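Local coordinates for protein 2-dehydropantoate 2-reductase (Porphyromonas gingivalis, PDB 2QYT) that probably catalyses the NADPH-dependent reduction of ketopantoate to pantoate, the second step of (R)-pantoate formation in pantothenate biosynthesis, at residues Ile198-Lys201 and Phe202-Ile205; Pro191-Ile194 and Asp195-Ile198; Glu229-Ser232 and Leu233-Val237; Ala120-Ala123 and Glu124-Thr128. All coordinates share one frame; numbering follows the deposited sequence.

Interaction 1 of 4, residues Ile198-Lys201 and Phe202-Ile205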
loop_
_atom_site.group_PDB
_atom_site.type_symbol
_atom_site.label_atom_id
_atom_site.label_comp_id
_atom_site.label_asym_id
_atom_site.label_seq_id
_atom_site.Cartn_x
_atom_site.Cartn_y
_atom_site.Cartn_z
ATOM N N ILE A 198 5.156 3.151 7.892
ATOM C CA ILE A 198 4.754 3.965 6.762
ATOM C C ILE A 198 5.840 4.941 6.276
ATOM O O ILE A 198 6.060 5.049 5.060
ATOM C CB ILE A 198 3.496 4.779 7.109
ATOM C CG1 ILE A 198 2.344 3.847 7.486
ATOM C CG2 ILE A 198 3.087 5.710 5.946
ATOM C CD1 ILE A 198 1.615 3.392 6.373
HETATM N N MSE A 199 6.436 5.723 7.177
HETATM C CA MSE A 199 7.536 6.612 6.755
HETATM C C MSE A 199 8.731 5.787 6.307
HETATM O O MSE A 199 9.370 6.113 5.313
HETATM C CB MSE A 199 7.921 7.656 7.820
HETATM C CG MSE A 199 8.487 7.135 9.141
HETATM SE SE MSE A 199 9.615 8.451 10.098
HETATM C CE MSE A 199 11.344 7.722 9.685
ATOM N N LYS A 200 9.011 4.699 7.024
ATOM C CA LYS A 200 10.136 3.842 6.663
ATOM C C LYS A 200 10.024 3.323 5.222
ATOM O O LYS A 200 10.976 3.445 4.446
ATOM C CB LYS A 200 10.328 2.699 7.678
ATOM C CG LYS A 200 11.688 2.015 7.631
ATOM C CD LYS A 200 11.654 0.660 8.350
ATOM C CE LYS A 200 11.123 -0.476 7.449
ATOM N NZ LYS A 200 10.079 -1.318 8.111
ATOM N N LYS A 201 8.847 2.799 4.860
ATOM C CA LYS A 201 8.569 2.368 3.491
ATOM C C LYS A 201 8.739 3.516 2.484
ATOM O O LYS A 201 9.406 3.347 1.460
ATOM C CB LYS A 201 7.147 1.787 3.395
ATOM C CG LYS A 201 6.664 1.459 1.984
ATOM C CD LYS A 201 6.772 -0.009 1.680
ATOM C CE LYS A 201 6.909 -0.284 0.187
ATOM N NZ LYS A 201 5.568 -0.341 -0.409
ATOM N N PHE A 202 8.138 4.668 2.777
ATOM C CA PHE A 202 8.145 5.803 1.853
ATOM C C PHE A 202 9.549 6.396 1.604
ATOM O O PHE A 202 9.892 6.756 0.486
ATOM C CB PHE A 202 7.174 6.916 2.298
ATOM C CG PHE A 202 7.235 8.131 1.415
ATOM C CD1 PHE A 202 6.505 8.170 0.209
ATOM C CD2 PHE A 202 8.058 9.206 1.744
ATOM C CE1 PHE A 202 6.561 9.266 -0.636
ATOM C CE2 PHE A 202 8.153 10.305 0.900
ATOM C CZ PHE A 202 7.400 10.343 -0.289
HETATM N N MSE A 203 10.338 6.524 2.662
HETATM C CA MSE A 203 11.702 7.045 2.562
HETATM C C MSE A 203 12.569 6.184 1.632
HETATM O O MSE A 203 13.221 6.722 0.736
HETATM C CB MSE A 203 12.329 7.166 3.943
HETATM C CG MSE A 203 11.797 8.309 4.789
HETATM SE SE MSE A 203 12.480 8.221 6.641
HETATM C CE MSE A 203 12.689 6.298 6.799
HETATM N N MSE A 204 12.522 4.863 1.821
HETATM C CA MSE A 204 13.231 3.894 0.987
HETATM C C MSE A 204 12.881 4.008 -0.498
HETATM O O MSE A 204 13.745 4.047 -1.367
HETATM C CB MSE A 204 12.877 2.485 1.447
HETATM C CG MSE A 204 13.445 2.101 2.790
HETATM SE SE MSE A 204 15.374 1.921 2.728
HETATM C CE MSE A 204 15.497 0.541 1.334
ATOM N N ILE A 205 11.585 4.032 -0.784
ATOM C CA ILE A 205 11.127 4.070 -2.167
ATOM C C ILE A 205 11.248 5.476 -2.756
ATOM O O ILE A 205 11.492 5.633 -3.941
ATOM C CB ILE A 205 9.714 3.494 -2.327
ATOM C CG1 ILE A 205 9.240 3.646 -3.773
ATOM C CG2 ILE A 205 8.760 4.184 -1.400
ATOM C CD1 ILE A 205 7.876 3.078 -4.065
#
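Met199 and Met203, both selenomethionines and one helical turn apart, make the side-chain contact of this stretch. They lie alongside each other and point the same way, with the terminal CE of Met199 3.3 Å from SE of Met203 and the two methyl carbons close as well. Met199 sets off between its backbone N and carbonyl carbon (chi1 64°), and a bend at the selenium turns its methyl toward Met203. The end of Met203 bends back in turn, and its CE comes to rest 3.5 Å from CA of Lys200. Met199 was modelled in two conformers and the close approach belongs to one of them, so its details are doubtful.

Backbone hydrogen bonds form the second group, the i to i+4 ladder of an alpha-helix. Met203 N reaches Met199 O at 2.9 Å. Phe202 N bonds Ile198 O and Ile205 N bonds Lys201 O, whereas the bond from Met204 N to Lys200 O is weak at 3.4 Å.

The polar end that finds partners here is that of Lys201, whose ammonium leaves the helix to bond Asn118 OD1 and Val140 O and to make a cation-pi contact with Tyr141. Helix 194-215 belongs to the C-terminal family region and packs here among two helices and a strand: Met199, Phe202 and Met203 lie on Phe241 of helix 227-244, Met203 and Met204 reach Leu256 of helix 252-262, and Ile198 rests on Cys139 of strand 137-148.

Interaction 2 of 4, residues Pro191-Ile194 and Asp195-Ile198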
loop_
_atom_site.group_PDB
_atom_site.type_symbol
_atom_site.label_atom_id
_atom_site.label_comp_id
_atom_site.label_asym_id
_atom_site.label_seq_id
_atom_site.Cartn_x
_atom_site.Cartn_y
_atom_site.Cartn_z
ATOM N N PRO A 191 1.194 -3.136 14.098
ATOM C CA PRO A 191 1.959 -2.471 15.114
ATOM C C PRO A 191 1.282 -1.204 15.587
ATOM O O PRO A 191 0.505 -0.574 14.875
ATOM C CB PRO A 191 3.255 -2.113 14.378
ATOM C CG PRO A 191 2.746 -1.790 12.965
ATOM C CD PRO A 191 1.744 -2.885 12.750
ATOM N N THR A 192 1.631 -0.819 16.793
ATOM C CA THR A 192 1.122 0.391 17.387
ATOM C C THR A 192 1.740 1.650 16.758
ATOM O O THR A 192 1.040 2.678 16.543
ATOM C CB THR A 192 1.323 0.334 18.923
ATOM O OG1 THR A 192 0.579 1.387 19.520
ATOM C CG2 THR A 192 2.814 0.432 19.319
ATOM N N ASP A 193 3.041 1.558 16.459
ATOM C CA ASP A 193 3.771 2.592 15.738
ATOM C C ASP A 193 3.638 2.398 14.227
ATOM O O ASP A 193 4.630 2.320 13.491
ATOM C CB ASP A 193 5.247 2.676 16.199
ATOM C CG ASP A 193 6.025 1.351 16.041
ATOM O OD1 ASP A 193 5.425 0.244 16.112
ATOM O OD2 ASP A 193 7.273 1.429 15.872
ATOM N N ILE A 194 2.403 2.352 13.748
ATOM C CA ILE A 194 2.199 2.150 12.325
ATOM C C ILE A 194 2.807 3.278 11.471
ATOM O O ILE A 194 3.226 3.011 10.354
ATOM C CB ILE A 194 0.735 1.939 11.955
ATOM C CG1 ILE A 194 0.592 1.627 10.460
ATOM C CG2 ILE A 194 -0.125 3.123 12.407
ATOM C CD1 ILE A 194 1.044 0.243 10.077
ATOM N N ASP A 195 2.838 4.510 12.005
ATOM C CA ASP A 195 3.418 5.668 11.311
ATOM C C ASP A 195 4.873 5.412 10.930
ATOM O O ASP A 195 5.334 5.833 9.869
ATOM C CB ASP A 195 3.342 6.929 12.178
ATOM C CG ASP A 195 1.921 7.456 12.337
ATOM O OD1 ASP A 195 1.036 7.073 11.552
ATOM O OD2 ASP A 195 1.681 8.254 13.263
ATOM N N TRP A 196 5.594 4.726 11.805
ATOM C CA TRP A 196 6.999 4.416 11.568
ATOM C C TRP A 196 7.188 3.508 10.354
ATOM O O TRP A 196 8.027 3.787 9.519
ATOM C CB TRP A 196 7.621 3.807 12.820
ATOM C CG TRP A 196 8.874 3.059 12.582
ATOM C CD1 TRP A 196 9.124 1.747 12.899
ATOM C CD2 TRP A 196 10.065 3.560 11.965
ATOM N NE1 TRP A 196 10.413 1.410 12.531
ATOM C CE2 TRP A 196 11.012 2.504 11.962
ATOM C CE3 TRP A 196 10.432 4.804 11.425
ATOM C CZ2 TRP A 196 12.291 2.650 11.419
ATOM C CZ3 TRP A 196 11.719 4.951 10.895
ATOM C CH2 TRP A 196 12.625 3.880 10.893
ATOM N N TYR A 197 6.401 2.434 10.259
ATOM C CA TYR A 197 6.451 1.521 9.099
ATOM C C TYR A 197 6.118 2.250 7.805
ATOM O O TYR A 197 6.734 2.016 6.761
ATOM C CB TYR A 197 5.543 0.290 9.293
ATOM C CG TYR A 197 6.027 -0.596 10.400
ATOM C CD1 TYR A 197 6.810 -1.728 10.132
ATOM C CD2 TYR A 197 5.761 -0.277 11.733
ATOM C CE1 TYR A 197 7.307 -2.539 11.189
ATOM C CE2 TYR A 197 6.230 -1.069 12.773
ATOM C CZ TYR A 197 7.003 -2.201 12.507
ATOM O OH TYR A 197 7.480 -2.967 13.567
ATOM N N ILE A 198 5.156 3.151 7.892
ATOM C CA ILE A 198 4.754 3.965 6.762
ATOM C C ILE A 198 5.840 4.941 6.276
ATOM O O ILE A 198 6.060 5.049 5.060
ATOM C CB ILE A 198 3.496 4.779 7.109
ATOM C CG1 ILE A 198 2.344 3.847 7.486
ATOM C CG2 ILE A 198 3.087 5.710 5.946
ATOM C CD1 ILE A 198 1.615 3.392 6.373
HETATM O O HOH W 1 1.683 5.278 15.014
#
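Tyr197, its CG beside the backbone N (chi1 -66°), swings its ring back over the entry to the helix, where it meets Pro191 and the backbone of Asp193. CE2 of the ring lies 3.5 Å from CB of Pro191, and CG of the proline is close to the same side of the ring. At the ring's edge, in its plane, the carbonyl O of Asp193 is 3.3 Å from CD2. The carboxylate of Asp193 stands between its own N and carbonyl carbon (chi1 58°) and runs alongside Trp196, with OD2 3.5 Å from CD1 and the two planes only 22° apart.

Asp193 occupies the N-cap position and centres an inverse gamma turn, yet its carboxylate makes no capping bond. The main chain starts the helix instead: Trp196 N gives a weak bond to Asp193 O, and Ile198 N a sound one, 3.1 Å, to Ile194 O. A water that donates to Thr192 O and weakly accepts from Asp195 N bridges the turn.

The loop of Pro191-Asp193 leads from strand 188-189 into helix 194-215, at the surface. Asp195 forms a salt bridge with Lys137 of strand 137-148, Tyr197 stacks on Tyr162 of strand 158-164, and Trp196 packs against Val252 and Gln255 of helix 252-262.

Interaction 3 of 4, residues Glu229-Ser232 and Leu233-Val237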
loop_
_atom_site.group_PDB
_atom_site.type_symbol
_atom_site.label_atom_id
_atom_site.label_comp_id
_atom_site.label_asym_id
_atom_site.label_seq_id
_atom_site.Cartn_x
_atom_site.Cartn_y
_atom_site.Cartn_z
ATOM N N GLU A 229 25.834 11.013 -2.959
ATOM C CA GLU A 229 24.556 11.519 -3.392
ATOM C C GLU A 229 23.442 10.719 -2.719
ATOM O O GLU A 229 22.509 11.299 -2.182
ATOM C CB GLU A 229 24.406 11.445 -4.918
ATOM C CG GLU A 229 25.244 12.456 -5.674
ATOM C CD GLU A 229 26.611 11.916 -6.071
ATOM O OE1 GLU A 229 27.306 11.326 -5.211
ATOM O OE2 GLU A 229 26.991 12.083 -7.253
ATOM N N LEU A 230 23.595 9.395 -2.722
ATOM C CA LEU A 230 22.616 8.508 -2.130
ATOM C C LEU A 230 22.404 8.878 -0.667
ATOM O O LEU A 230 21.277 9.091 -0.244
ATOM C CB LEU A 230 23.004 7.041 -2.328
ATOM C CG LEU A 230 21.985 5.910 -2.148
ATOM C CD1 LEU A 230 20.590 6.172 -2.715
ATOM C CD2 LEU A 230 22.570 4.685 -2.803
ATOM N N LEU A 231 23.500 9.022 0.062
ATOM C CA LEU A 231 23.486 9.447 1.463
ATOM C C LEU A 231 22.902 10.845 1.684
ATOM O O LEU A 231 22.223 11.087 2.686
ATOM C CB LEU A 231 24.892 9.381 2.039
ATOM C CG LEU A 231 25.138 9.824 3.479
ATOM C CD1 LEU A 231 24.355 8.948 4.443
ATOM C CD2 LEU A 231 26.642 9.762 3.787
ATOM N N SER A 232 23.192 11.763 0.776
ATOM C CA SER A 232 22.549 13.063 0.796
ATOM C C SER A 232 21.020 12.961 0.742
ATOM O O SER A 232 20.353 13.713 1.416
ATOM C CB SER A 232 23.044 13.934 -0.343
ATOM O OG SER A 232 24.398 14.221 -0.112
ATOM N N LEU A 233 20.498 12.054 -0.076
ATOM C CA LEU A 233 19.052 11.813 -0.195
ATOM C C LEU A 233 18.478 11.205 1.102
ATOM O O LEU A 233 17.403 11.599 1.581
ATOM C CB LEU A 233 18.769 10.891 -1.397
ATOM C CG LEU A 233 18.128 11.399 -2.695
ATOM C CD1 LEU A 233 18.483 12.833 -3.094
ATOM C CD2 LEU A 233 18.380 10.452 -3.838
ATOM N N LEU A 234 19.210 10.252 1.662
ATOM C CA LEU A 234 18.823 9.593 2.897
ATOM C C LEU A 234 18.711 10.595 4.059
ATOM O O LEU A 234 17.724 10.596 4.800
ATOM C CB LEU A 234 19.811 8.469 3.204
ATOM C CG LEU A 234 19.474 6.968 2.998
ATOM C CD1 LEU A 234 18.142 6.644 2.329
ATOM C CD2 LEU A 234 20.632 6.192 2.322
ATOM N N GLU A 235 19.701 11.473 4.170
ATOM C CA GLU A 235 19.766 12.483 5.233
ATOM C C GLU A 235 18.675 13.534 5.069
ATOM O O GLU A 235 18.114 14.012 6.062
ATOM C CB GLU A 235 21.133 13.174 5.263
ATOM C CG GLU A 235 22.278 12.338 5.845
ATOM C CD GLU A 235 23.593 13.120 5.931
ATOM O OE1 GLU A 235 24.516 12.640 6.644
ATOM O OE2 GLU A 235 23.723 14.203 5.290
ATOM N N GLU A 236 18.381 13.876 3.814
ATOM C CA GLU A 236 17.385 14.881 3.483
ATOM C C GLU A 236 15.948 14.439 3.842
ATOM O O GLU A 236 15.253 15.145 4.591
ATOM C CB GLU A 236 17.497 15.276 2.009
ATOM C CG GLU A 236 18.488 16.395 1.767
ATOM C CD GLU A 236 18.662 16.741 0.302
ATOM O OE1 GLU A 236 17.817 16.316 -0.521
ATOM O OE2 GLU A 236 19.657 17.444 -0.022
ATOM N N VAL A 237 15.532 13.288 3.306
ATOM C CA VAL A 237 14.240 12.684 3.614
ATOM C C VAL A 237 14.107 12.451 5.123
ATOM O O VAL A 237 13.031 12.657 5.692
ATOM C CB VAL A 237 13.958 11.368 2.754
ATOM C CG1 VAL A 237 14.651 10.121 3.316
ATOM C CG2 VAL A 237 12.424 11.126 2.579
#
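Leu231 and Glu235 meet across one turn of helix 227-244, part of the all-helical C-terminal region that in ketopantoate reductases follows the Rossmann-type nucleotide-binding domain. Their side chains touch lightly, CD1 of Leu231 lying 4.2 Å from CG of Glu235. The glutamate places CG beside its backbone N (chi1 -75°) and then runs out extended, so that its CB and CG line the carbonyl of Leu231 while the carboxylate is carried away toward the exposed side of the helix.

Regular backbone bonds run beneath these side chains, from Leu233 N to Glu229 O, Leu234 N to Leu230 O, Glu235 N to Leu231 O and Glu236 N to Ser232 O. Ser232 turns its hydroxyl back along its own helix to Pro228 O.

The leucines face other helices. Leu234 packs on helix 252-262 and on Val207 of helix 194-215, Leu233 on Ala211 of that same helix and on Met303 and Tyr304 of helix 302-309.

Glu236 is also extended beyond CG, but on a buried side. Its carboxylate accepts from two amides at the start of helix 302-309, OE2 from Met303 N and OE1 from Tyr304 N, and at a helix N-terminus it would probably be stabilised in its charged form. On the way there its aliphatic part passes the carbonyl of Ser232, with CG of Glu236 3.3 Å from O of Ser232.

Interaction 4 of 4, residues Ala120-Ala123 and Glu124-Thr128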
loop_
_atom_site.group_PDB
_atom_site.type_symbol
_atom_site.label_atom_id
_atom_site.label_comp_id
_atom_site.label_asym_id
_atom_site.label_seq_id
_atom_site.Cartn_x
_atom_site.Cartn_y
_atom_site.Cartn_z
ATOM N N ALA A 120 3.451 9.119 1.375
ATOM C CA ALA A 120 3.762 9.522 2.740
ATOM C C ALA A 120 2.511 9.693 3.603
ATOM O O ALA A 120 2.540 9.459 4.807
ATOM C CB ALA A 120 4.558 10.810 2.731
ATOM N N ASP A 121 1.405 10.052 2.968
ATOM C CA ASP A 121 0.283 10.622 3.686
ATOM C C ASP A 121 -1.077 10.257 3.097
ATOM O O ASP A 121 -1.986 11.077 3.144
ATOM C CB ASP A 121 0.442 12.151 3.679
ATOM C CG ASP A 121 0.324 12.730 2.287
ATOM O OD1 ASP A 121 0.351 11.960 1.304
ATOM O OD2 ASP A 121 0.195 13.959 2.170
ATOM N N ILE A 122 -1.194 9.054 2.542
ATOM C CA ILE A 122 -2.407 8.606 1.886
ATOM C C ILE A 122 -3.584 8.592 2.877
ATOM O O ILE A 122 -4.671 9.061 2.533
ATOM C CB ILE A 122 -2.291 7.191 1.254
ATOM C CG1 ILE A 122 -1.125 7.092 0.264
ATOM C CG2 ILE A 122 -3.638 6.819 0.580
ATOM C CD1 ILE A 122 -1.247 8.010 -0.975
ATOM N N ALA A 123 -3.339 8.080 4.092
ATOM C CA ALA A 123 -4.370 8.018 5.134
ATOM C C ALA A 123 -4.841 9.420 5.563
ATOM O O ALA A 123 -6.014 9.652 5.757
ATOM C CB ALA A 123 -3.846 7.241 6.339
ATOM N N GLU A 124 -3.910 10.347 5.722
ATOM C CA GLU A 124 -4.268 11.708 6.037
ATOM C C GLU A 124 -5.183 12.312 4.968
ATOM O O GLU A 124 -6.177 12.976 5.294
ATOM C CB GLU A 124 -3.020 12.573 6.205
ATOM C CG GLU A 124 -2.293 12.372 7.536
ATOM C CD GLU A 124 -1.475 11.079 7.587
ATOM O OE1 GLU A 124 -1.177 10.642 8.716
ATOM O OE2 GLU A 124 -1.129 10.504 6.520
ATOM N N ARG A 125 -4.796 12.107 3.712
ATOM C CA ARG A 125 -5.517 12.596 2.558
ATOM C C ARG A 125 -6.959 12.059 2.579
ATOM O O ARG A 125 -7.925 12.838 2.581
ATOM C CB ARG A 125 -4.760 12.231 1.273
ATOM C CG ARG A 125 -3.403 13.011 1.125
ATOM C CD ARG A 125 -2.616 12.628 -0.155
ATOM N NE ARG A 125 -3.402 12.795 -1.394
ATOM C CZ ARG A 125 -3.946 13.950 -1.808
ATOM N NH1 ARG A 125 -3.835 15.054 -1.067
ATOM N NH2 ARG A 125 -4.634 14.002 -2.952
HETATM N N MSE A 126 -7.082 10.742 2.680
HETATM C CA MSE A 126 -8.368 10.073 2.718
HETATM C C MSE A 126 -9.217 10.434 3.943
HETATM O O MSE A 126 -10.442 10.346 3.894
HETATM C CB MSE A 126 -8.167 8.567 2.634
HETATM C CG MSE A 126 -7.642 8.140 1.311
HETATM SE SE MSE A 126 -7.962 6.269 0.941
HETATM C CE MSE A 126 -9.842 6.312 1.176
ATOM N N ARG A 127 -8.566 10.829 5.033
ATOM C CA ARG A 127 -9.282 11.329 6.203
ATOM C C ARG A 127 -9.853 12.742 6.062
ATOM O O ARG A 127 -10.424 13.277 7.029
ATOM C CB ARG A 127 -8.395 11.300 7.444
ATOM C CG ARG A 127 -8.243 9.945 8.006
ATOM C CD ARG A 127 -7.298 9.944 9.218
ATOM N NE ARG A 127 -6.844 8.590 9.490
ATOM C CZ ARG A 127 -5.970 8.252 10.428
ATOM N NH1 ARG A 127 -5.440 9.172 11.221
ATOM N NH2 ARG A 127 -5.634 6.983 10.578
ATOM N N THR A 128 -9.671 13.365 4.895
ATOM C CA THR A 128 -10.164 14.723 4.692
ATOM C C THR A 128 -11.692 14.688 4.811
ATOM O O THR A 128 -12.268 15.466 5.551
ATOM C CB THR A 128 -9.689 15.305 3.339
ATOM O OG1 THR A 128 -8.289 15.511 3.415
ATOM C CG2 THR A 128 -10.308 16.613 3.050
#
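Ile122 and Met126 touch only loosely, CG2 of the isoleucine lying 4.3 Å from CG of the selenomethionine, while Met126 N bonds Ile122 O at 2.9 Å. The tight packing belongs to the buried end of Met126, which bends at its selenium among Met96, Val100 and Ile103 of helix 96-103 and Ile113 and Pro115 of strand 111-115, and to Ala123, buried against Lys137.

Asp121 is the N-cap residue, though its side chain forms no capping bond; its carbonyl instead accepts from Arg125 N at 3.0 Å. Helix 122-126 follows strand 111-115, the outermost strand of the parallel, Rossmann-type sheet. Further on, Arg127 N bonds Ala123 O, while Arg125 O accepts from both N and OG1 of Thr128.

Two side chains are polar but held. Glu124 bends back at chi2 (76°), which lays OE2 3.2 Å from CA of Asp121 and sends OE1 into a salt bridge with Lys137. Arg127 extends past the carbonyl of Ala123, its NH2 hydrogen-bonding Val135 O. The solvent side is that of exposed Arg125: the carboxylate of Asp121 crosses its aliphatic part, with OD1 3.4 Å from CD, but OD1 stays 4.7 Å from NE.

In the fold
Interactions 1 and 2 are successive parts of helix 194-215 and share Ile198, but interaction 2 is a surface helix start with polar and aromatic contacts, whereas interaction 1, further along, joins a buried methionine pair to a lysine bonded within the protein. Interaction 3 combines buried leucines with one buried, helix-bound glutamate and one exposed; it touches interaction 1 where CG2 of Val237 meets CG of Met203 at 3.6 Å. Interaction 4, in the nucleotide-binding region, sets buried Met126 against polar Asp121, Glu124 and Arg125, and its Ala120 packs on Phe202 and Ile198, linking the two family regions. Lys137 bridges Asp195 of interaction 2 and Glu124 of interaction 4.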